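Local atomic coordinates of erythrocyte membrane protein 1 (Plasmodium falciparum, PDB entry 2XU0), a protein that probably binds host cell surface receptors as a malaria parasite adhesin, this part being its N-terminal segment with the first Duffy-binding-like domain, involved in rosetting. Residues 196-206 against 253-264. The protein carries 10 engineered substitutions. Numbering follows the deposited sequence.
Sequences FADIGDIVRGR and REDWWTINREQI
Trp257 lies with one face of its indole directly on Gly200, whose CA is 3.3 Å from the centroid of the six-membered ring and almost on its normal, a CH-pi contact that the bare glycine makes possible. With CG anti to the backbone N (chi1 178°), the indole drops as a knob between Phe196, Gly200, Val203 and Arg204. The Phe196 ring leans obliquely against it, CE1 3.7 Å from Trp257 CZ2, while Ile264 CG2 sits at the phenyl edge. The Arg204 guanidinium, tilted 38° from the indole plane, sits off-centre beside the five-membered ring, CZ 4.2 Å from that centroid, in a cation-pi contact; Asp307 takes hydrogen bonds from both residues, on its backbone O from Arg204 and on its carboxylate from Trp257 NE1. This is helix-to-helix packing inside the Duffy-binding-like domain, joining helices 186-204 and 249-268, whose segments here run roughly antiparallel. Toward the Schellman turn at Gly205 the fit gives way to polar, wetter contacts. Arg253 NH1 donates to Val203 O (3.0 Å), arriving from above the carbonyl plane. Arg206, its chain extended, reaches Glu254 in a salt bridge, NH2 to OE1 3.0 Å, and a water joins Arg206 NE to that same oxygen. A second water links Arg204 NH1 to Glu254 O.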
ATOM      1  N   PHE A 196       7.356   1.614  -6.124  1.00 25.83           N
ATOM      2  CA  PHE A 196       7.604   1.982  -7.527  1.00 24.38           C
ATOM      3  C   PHE A 196       6.519   2.953  -7.981  1.00 28.09           C
ATOM      4  O   PHE A 196       6.814   3.975  -8.632  1.00 29.39           O
ATOM      5  CB  PHE A 196       7.514   0.726  -8.395  1.00 25.80           C
ATOM      6  CG  PHE A 196       7.705   0.917  -9.878  1.00 26.83           C
ATOM      7  CD1 PHE A 196       8.921   1.360 -10.389  1.00 30.07           C
ATOM      8  CD2 PHE A 196       6.723   0.512 -10.776  1.00 28.84           C
ATOM      9  CE1 PHE A 196       9.145   1.403 -11.779  1.00 31.46           C
ATOM     10  CE2 PHE A 196       6.931   0.575 -12.161  1.00 30.48           C
ATOM     11  CZ  PHE A 196       8.125   1.051 -12.654  1.00 29.98           C
ATOM     12  N   ALA A 197       5.267   2.620  -7.646  1.00 24.23           N
ATOM     13  CA  ALA A 197       4.091   3.468  -7.977  1.00 25.79           C
ATOM     14  C   ALA A 197       4.129   4.845  -7.258  1.00 29.91           C
ATOM     15  O   ALA A 197       3.883   5.867  -7.895  1.00 28.63           O
ATOM     16  CB  ALA A 197       2.806   2.726  -7.659  1.00 26.33           C
ATOM     17  N   ASP A 198       4.514   4.873  -5.972  1.00 28.16           N
ATOM     18  CA  ASP A 198       4.654   6.134  -5.237  1.00 27.15           C
ATOM     19  C   ASP A 198       5.787   6.993  -5.827  1.00 30.66           C
ATOM     20  O   ASP A 198       5.620   8.206  -5.953  1.00 30.01           O
ATOM     21  CB  ASP A 198       4.858   5.893  -3.717  1.00 28.30           C
ATOM     22  CG  ASP A 198       3.592   5.541  -2.942  1.00 31.27           C
ATOM     23  OD1 ASP A 198       2.481   5.822  -3.447  1.00 30.00           O
ATOM     24  OD2 ASP A 198       3.711   5.005  -1.827  1.00 34.04           O
ATOM     25  N   ILE A 199       6.930   6.356  -6.223  1.00 27.57           N
ATOM     26  CA  ILE A 199       8.072   7.045  -6.850  1.00 25.40           C
ATOM     27  C   ILE A 199       7.651   7.680  -8.145  1.00 29.09           C
ATOM     28  O   ILE A 199       7.980   8.845  -8.403  1.00 30.81           O
ATOM     29  CB  ILE A 199       9.337   6.139  -6.991  1.00 27.04           C
ATOM     30  CG1 ILE A 199       9.974   5.908  -5.575  1.00 28.26           C
ATOM     31  CG2 ILE A 199      10.354   6.802  -7.937  1.00 25.53           C
ATOM     32  CD1 ILE A 199      10.925   4.608  -5.422  1.00 30.26           C
ATOM     33  N   GLY A 200       6.924   6.930  -8.954  1.00 25.87           N
ATOM     34  CA  GLY A 200       6.375   7.453 -10.210  1.00 26.65           C
ATOM     35  C   GLY A 200       5.482   8.657  -9.971  1.00 31.40           C
ATOM     36  O   GLY A 200       5.570   9.647 -10.708  1.00 29.10           O
ATOM     37  N   ASP A 201       4.642   8.600  -8.902  1.00 28.68           N
ATOM     38  CA  ASP A 201       3.804   9.770  -8.585  1.00 29.63           C
ATOM     39  C   ASP A 201       4.600  10.958  -8.075  1.00 32.82           C
ATOM     40  O   ASP A 201       4.241  12.088  -8.382  1.00 32.10           O
ATOM     41  CB  ASP A 201       2.592   9.417  -7.696  1.00 31.74           C
ATOM     42  CG  ASP A 201       1.513   8.678  -8.474  1.00 36.10           C
ATOM     43  OD1 ASP A 201       1.582   8.668  -9.732  1.00 34.67           O
ATOM     44  OD2 ASP A 201       0.667   8.023  -7.837  1.00 40.32           O
ATOM     45  N   ILE A 202       5.725  10.708  -7.359  1.00 30.11           N
ATOM     46  CA  ILE A 202       6.589  11.788  -6.865  1.00 29.54           C
ATOM     47  C   ILE A 202       7.262  12.451  -8.078  1.00 33.95           C
ATOM     48  O   ILE A 202       7.198  13.667  -8.233  1.00 33.96           O
ATOM     49  CB  ILE A 202       7.632  11.279  -5.805  1.00 31.77           C
ATOM     50  CG1 ILE A 202       6.942  10.796  -4.499  1.00 30.49           C
ATOM     51  CG2 ILE A 202       8.659  12.372  -5.507  1.00 32.33           C
ATOM     52  CD1 ILE A 202       7.794   9.824  -3.629  1.00 28.10           C
ATOM     53  N   VAL A 203       7.864  11.625  -8.945  1.00 30.08           N
ATOM     54  CA  VAL A 203       8.517  12.069 -10.164  1.00 31.00           C
ATOM     55  C   VAL A 203       7.552  12.885 -11.010  1.00 34.41           C
ATOM     56  O   VAL A 203       7.930  13.951 -11.484  1.00 35.20           O
ATOM     57  CB  VAL A 203       9.127  10.872 -10.951  1.00 34.42           C
ATOM     58  CG1 VAL A 203       9.514  11.273 -12.373  1.00 34.37           C
ATOM     59  CG2 VAL A 203      10.333  10.292 -10.214  1.00 34.54           C
ATOM     60  N   ARG A 204       6.313  12.414 -11.176  1.00 30.29           N
ATOM     61  CA  ARG A 204       5.302  13.091 -12.018  1.00 30.25           C
ATOM     62  C   ARG A 204       4.612  14.289 -11.374  1.00 35.09           C
ATOM     63  O   ARG A 204       3.888  15.007 -12.055  1.00 35.02           O
ATOM     64  CB  ARG A 204       4.272  12.072 -12.563  1.00 30.49           C
ATOM     65  CG  ARG A 204       4.874  11.107 -13.618  1.00 36.11           C
ATOM     66  CD  ARG A 204       3.972   9.942 -13.989  1.00 30.91           C
ATOM     67  NE  ARG A 204       3.667   9.080 -12.841  1.00 35.03           N
ATOM     68  CZ  ARG A 204       3.018   7.918 -12.908  1.00 35.66           C
ATOM     69  NH1 ARG A 204       2.620   7.435 -14.083  1.00 25.58           N
ATOM     70  NH2 ARG A 204       2.761   7.235 -11.809  1.00 27.57           N
ATOM     71  N   GLY A 205       4.799  14.473 -10.073  1.00 32.72           N
ATOM     72  CA  GLY A 205       4.150  15.551  -9.341  1.00 32.98           C
ATOM     73  C   GLY A 205       2.681  15.300  -9.043  1.00 39.16           C
ATOM     74  O   GLY A 205       1.931  16.248  -8.803  1.00 39.54           O
ATOM     75  N   ARG A 206       2.270  14.009  -8.998  1.00 35.51           N
ATOM     76  CA  ARG A 206       0.902  13.567  -8.719  1.00 33.69           C
ATOM     77  C   ARG A 206       0.771  13.097  -7.272  1.00 34.80           C
ATOM     78  O   ARG A 206      -0.340  13.039  -6.763  1.00 33.87           O
ATOM     79  CB  ARG A 206       0.527  12.420  -9.658  1.00 31.92           C
ATOM     80  CG  ARG A 206       0.445  12.815 -11.145  1.00 39.43           C
ATOM     81  CD  ARG A 206       0.265  11.542 -11.950  1.00 40.13           C
ATOM     82  NE  ARG A 206       0.169  11.751 -13.395  1.00 42.10           N
ATOM     83  CZ  ARG A 206      -0.092  10.772 -14.254  1.00 53.38           C
ATOM     84  NH1 ARG A 206      -0.305   9.537 -13.820  1.00 43.00           N
ATOM     85  NH2 ARG A 206      -0.178  11.023 -15.547  1.00 51.25           N
ATOM     86  N   ARG A 253       6.700  15.443 -17.572  1.00 36.32           N
ATOM     87  CA  ARG A 253       7.061  14.556 -16.459  1.00 35.43           C
ATOM     88  C   ARG A 253       6.448  13.160 -16.603  1.00 37.20           C
ATOM     89  O   ARG A 253       7.104  12.182 -16.259  1.00 37.13           O
ATOM     90  CB  ARG A 253       6.662  15.161 -15.118  1.00 34.29           C
ATOM     91  CG  ARG A 253       7.390  16.430 -14.763  1.00 36.71           C
ATOM     92  CD  ARG A 253       7.556  16.388 -13.270  1.00 43.56           C
ATOM     93  NE  ARG A 253       6.973  17.530 -12.618  1.00 42.43           N
ATOM     94  CZ  ARG A 253       6.884  17.683 -11.307  1.00 48.63           C
ATOM     95  NH1 ARG A 253       7.314  16.733 -10.485  1.00 33.81           N
ATOM     96  NH2 ARG A 253       6.354  18.782 -10.804  1.00 40.16           N
ATOM     97  N   GLU A 254       5.200  13.074 -17.131  1.00 33.68           N
ATOM     98  CA  GLU A 254       4.464  11.834 -17.416  1.00 34.19           C
ATOM     99  C   GLU A 254       5.239  10.967 -18.396  1.00 36.86           C
ATOM    100  O   GLU A 254       5.300   9.746 -18.219  1.00 36.68           O
ATOM    101  CB  GLU A 254       3.132  12.161 -18.126  1.00 35.68           C
ATOM    102  CG  GLU A 254       1.995  12.497 -17.198  1.00 52.79           C
ATOM    103  CD  GLU A 254       0.750  13.035 -17.881  1.00 70.36           C
ATOM    104  OE1 GLU A 254      -0.142  13.519 -17.145  1.00 62.42           O
ATOM    105  OE2 GLU A 254       0.662  12.984 -19.135  1.00 53.54           O
ATOM    106  N   ASP A 255       5.708  11.595 -19.511  1.00 32.34           N
ATOM    107  CA  ASP A 255       6.445  10.910 -20.576  1.00 32.24           C
ATOM    108  C   ASP A 255       7.818  10.549 -20.092  1.00 37.99           C
ATOM    109  O   ASP A 255       8.271   9.447 -20.359  1.00 38.38           O
ATOM    110  CB  ASP A 255       6.511  11.781 -21.837  1.00 34.00           C
ATOM    111  CG  ASP A 255       5.170  11.863 -22.531  1.00 42.20           C
ATOM    112  OD1 ASP A 255       4.193  11.247 -22.021  1.00 41.24           O
ATOM    113  OD2 ASP A 255       5.104  12.474 -23.611  1.00 46.88           O
ATOM    114  N   TRP A 256       8.454  11.424 -19.305  1.00 35.74           N
ATOM    115  CA  TRP A 256       9.739  11.073 -18.738  1.00 35.79           C
ATOM    116  C   TRP A 256       9.586   9.789 -17.923  1.00 37.86           C
ATOM    117  O   TRP A 256      10.389   8.879 -18.087  1.00 36.53           O
ATOM    118  CB  TRP A 256      10.309  12.209 -17.873  1.00 35.30           C
ATOM    119  CG  TRP A 256      11.750  11.977 -17.509  1.00 36.76           C
ATOM    120  CD1 TRP A 256      12.843  12.330 -18.241  1.00 39.91           C
ATOM    121  CD2 TRP A 256      12.241  11.223 -16.389  1.00 36.97           C
ATOM    122  NE1 TRP A 256      13.993  11.900 -17.615  1.00 40.20           N
ATOM    123  CE2 TRP A 256      13.653  11.210 -16.480  1.00 41.33           C
ATOM    124  CE3 TRP A 256      11.625  10.563 -15.307  1.00 38.17           C
ATOM    125  CZ2 TRP A 256      14.461  10.569 -15.531  1.00 40.13           C
ATOM    126  CZ3 TRP A 256      12.428   9.948 -14.354  1.00 40.09           C
ATOM    127  CH2 TRP A 256      13.828   9.936 -14.482  1.00 40.73           C
ATOM    128  N   TRP A 257       8.538   9.699 -17.067  1.00 33.38           N
ATOM    129  CA  TRP A 257       8.323   8.512 -16.249  1.00 30.94           C
ATOM    130  C   TRP A 257       8.150   7.283 -17.126  1.00 34.29           C
ATOM    131  O   TRP A 257       8.858   6.292 -16.963  1.00 33.24           O
ATOM    132  CB  TRP A 257       7.119   8.673 -15.297  1.00 28.38           C
ATOM    133  CG  TRP A 257       6.868   7.418 -14.500  1.00 27.83           C
ATOM    134  CD1 TRP A 257       5.947   6.449 -14.774  1.00 30.16           C
ATOM    135  CD2 TRP A 257       7.731   6.873 -13.488  1.00 27.65           C
ATOM    136  NE1 TRP A 257       6.091   5.393 -13.898  1.00 28.40           N
ATOM    137  CE2 TRP A 257       7.221   5.596 -13.144  1.00 30.08           C
ATOM    138  CE3 TRP A 257       8.872   7.356 -12.815  1.00 28.56           C
ATOM    139  CZ2 TRP A 257       7.759   4.836 -12.106  1.00 29.29           C
ATOM    140  CZ3 TRP A 257       9.410   6.599 -11.786  1.00 29.76           C
ATOM    141  CH2 TRP A 257       8.869   5.345 -11.452  1.00 30.44           C
ATOM    142  N   THR A 258       7.192   7.355 -18.044  1.00 31.38           N
ATOM    143  CA  THR A 258       6.866   6.289 -18.976  1.00 30.96           C
ATOM    144  C   THR A 258       8.088   5.783 -19.720  1.00 33.49           C
ATOM    145  O   THR A 258       8.245   4.571 -19.855  1.00 31.36           O
ATOM    146  CB  THR A 258       5.751   6.760 -19.900  1.00 38.83           C
ATOM    147  OG1 THR A 258       4.627   7.077 -19.074  1.00 40.59           O
ATOM    148  CG2 THR A 258       5.347   5.698 -20.921  1.00 41.03           C
ATOM    149  N   ILE A 259       8.959   6.709 -20.159  1.00 31.36           N
ATOM    150  CA  ILE A 259      10.157   6.386 -20.913  1.00 32.37           C
ATOM    151  C   ILE A 259      11.222   5.698 -20.070  1.00 38.61           C
ATOM    152  O   ILE A 259      11.840   4.738 -20.535  1.00 39.90           O
ATOM    153  CB  ILE A 259      10.671   7.626 -21.701  1.00 35.96           C
ATOM    154  CG1 ILE A 259       9.759   7.908 -22.926  1.00 35.48           C
ATOM    155  CG2 ILE A 259      12.136   7.450 -22.157  1.00 38.91           C
ATOM    156  CD1 ILE A 259       9.669   9.427 -23.315  1.00 40.51           C
ATOM    157  N   ASN A 260      11.402   6.139 -18.818  1.00 34.72           N
ATOM    158  CA  ASN A 260      12.448   5.595 -17.965  1.00 34.81           C
ATOM    159  C   ASN A 260      12.005   4.585 -16.943  1.00 38.12           C
ATOM    160  O   ASN A 260      12.855   4.081 -16.212  1.00 39.22           O
ATOM    161  CB  ASN A 260      13.212   6.748 -17.295  1.00 39.44           C
ATOM    162  CG  ASN A 260      13.929   7.623 -18.291  1.00 50.13           C
ATOM    163  OD1 ASN A 260      15.004   7.286 -18.776  1.00 46.93           O
ATOM    164  ND2 ASN A 260      13.299   8.702 -18.697  1.00 37.17           N
ATOM    165  N   ARG A 261      10.696   4.288 -16.855  1.00 34.26           N
ATOM    166  CA  ARG A 261      10.162   3.379 -15.824  1.00 33.87           C
ATOM    167  C   ARG A 261      10.817   2.008 -15.769  1.00 35.47           C
ATOM    168  O   ARG A 261      10.958   1.452 -14.691  1.00 34.09           O
ATOM    169  CB  ARG A 261       8.621   3.281 -15.874  1.00 34.62           C
ATOM    170  CG  ARG A 261       8.075   2.548 -17.103  1.00 38.77           C
ATOM    171  CD  ARG A 261       6.562   2.637 -17.204  1.00 33.03           C
ATOM    172  NE  ARG A 261       5.874   1.841 -16.182  1.00 25.98           N
ATOM    173  CZ  ARG A 261       5.532   0.568 -16.317  1.00 33.92           C
ATOM    174  NH1 ARG A 261       5.837  -0.095 -17.427  1.00 32.51           N
ATOM    175  NH2 ARG A 261       4.878  -0.051 -15.350  1.00 23.98           N
ATOM    176  N   GLU A 262      11.238   1.476 -16.930  1.00 33.53           N
ATOM    177  CA  GLU A 262      11.864   0.166 -17.022  1.00 33.00           C
ATOM    178  C   GLU A 262      13.185   0.092 -16.264  1.00 34.34           C
ATOM    179  O   GLU A 262      13.351  -0.836 -15.491  1.00 33.65           O
ATOM    180  CB  GLU A 262      12.027  -0.247 -18.483  1.00 34.97           C
ATOM    181  CG  GLU A 262      12.607  -1.638 -18.615  1.00 43.72           C
ATOM    182  CD  GLU A 262      12.917  -2.031 -20.042  1.00 65.28           C
ATOM    183  OE1 GLU A 262      14.085  -2.385 -20.318  1.00 74.67           O
ATOM    184  OE2 GLU A 262      11.988  -1.997 -20.882  1.00 50.84           O
ATOM    185  N   GLN A 263      14.106   1.053 -16.478  1.00 33.42           N
ATOM    186  CA  GLN A 263      15.409   1.150 -15.776  1.00 35.02           C
ATOM    187  C   GLN A 263      15.174   1.421 -14.293  1.00 38.67           C
ATOM    188  O   GLN A 263      15.838   0.818 -13.434  1.00 39.94           O
ATOM    189  CB  GLN A 263      16.257   2.312 -16.314  1.00 37.44           C
ATOM    190  CG  GLN A 263      16.408   2.399 -17.811  1.00 52.09           C
ATOM    191  CD  GLN A 263      17.254   3.587 -18.174  1.00 67.26           C
ATOM    192  OE1 GLN A 263      18.458   3.627 -17.889  1.00 61.96           O
ATOM    193  NE2 GLN A 263      16.632   4.588 -18.795  1.00 57.37           N
ATOM    194  N   ILE A 264      14.202   2.303 -13.982  1.00 33.60           N
ATOM    195  CA  ILE A 264      13.837   2.601 -12.592  1.00 31.85           C
ATOM    196  C   ILE A 264      13.424   1.296 -11.863  1.00 35.37           C
ATOM    197  O   ILE A 264      13.910   1.035 -10.755  1.00 36.20           O
ATOM    198  CB  ILE A 264      12.790   3.757 -12.499  1.00 34.73           C
ATOM    199  CG1 ILE A 264      13.457   5.110 -12.918  1.00 36.10           C
ATOM    200  CG2 ILE A 264      12.193   3.867 -11.047  1.00 32.67           C
ATOM    201  CD1 ILE A 264      12.521   6.198 -13.665  1.00 37.33           C
TER
HETATM  202  O   HOH W   1       3.356   8.421 -16.832  1.00 33.08           O
HETATM  203  O   HOH W   2       0.461  14.602 -14.191  1.00 54.25           O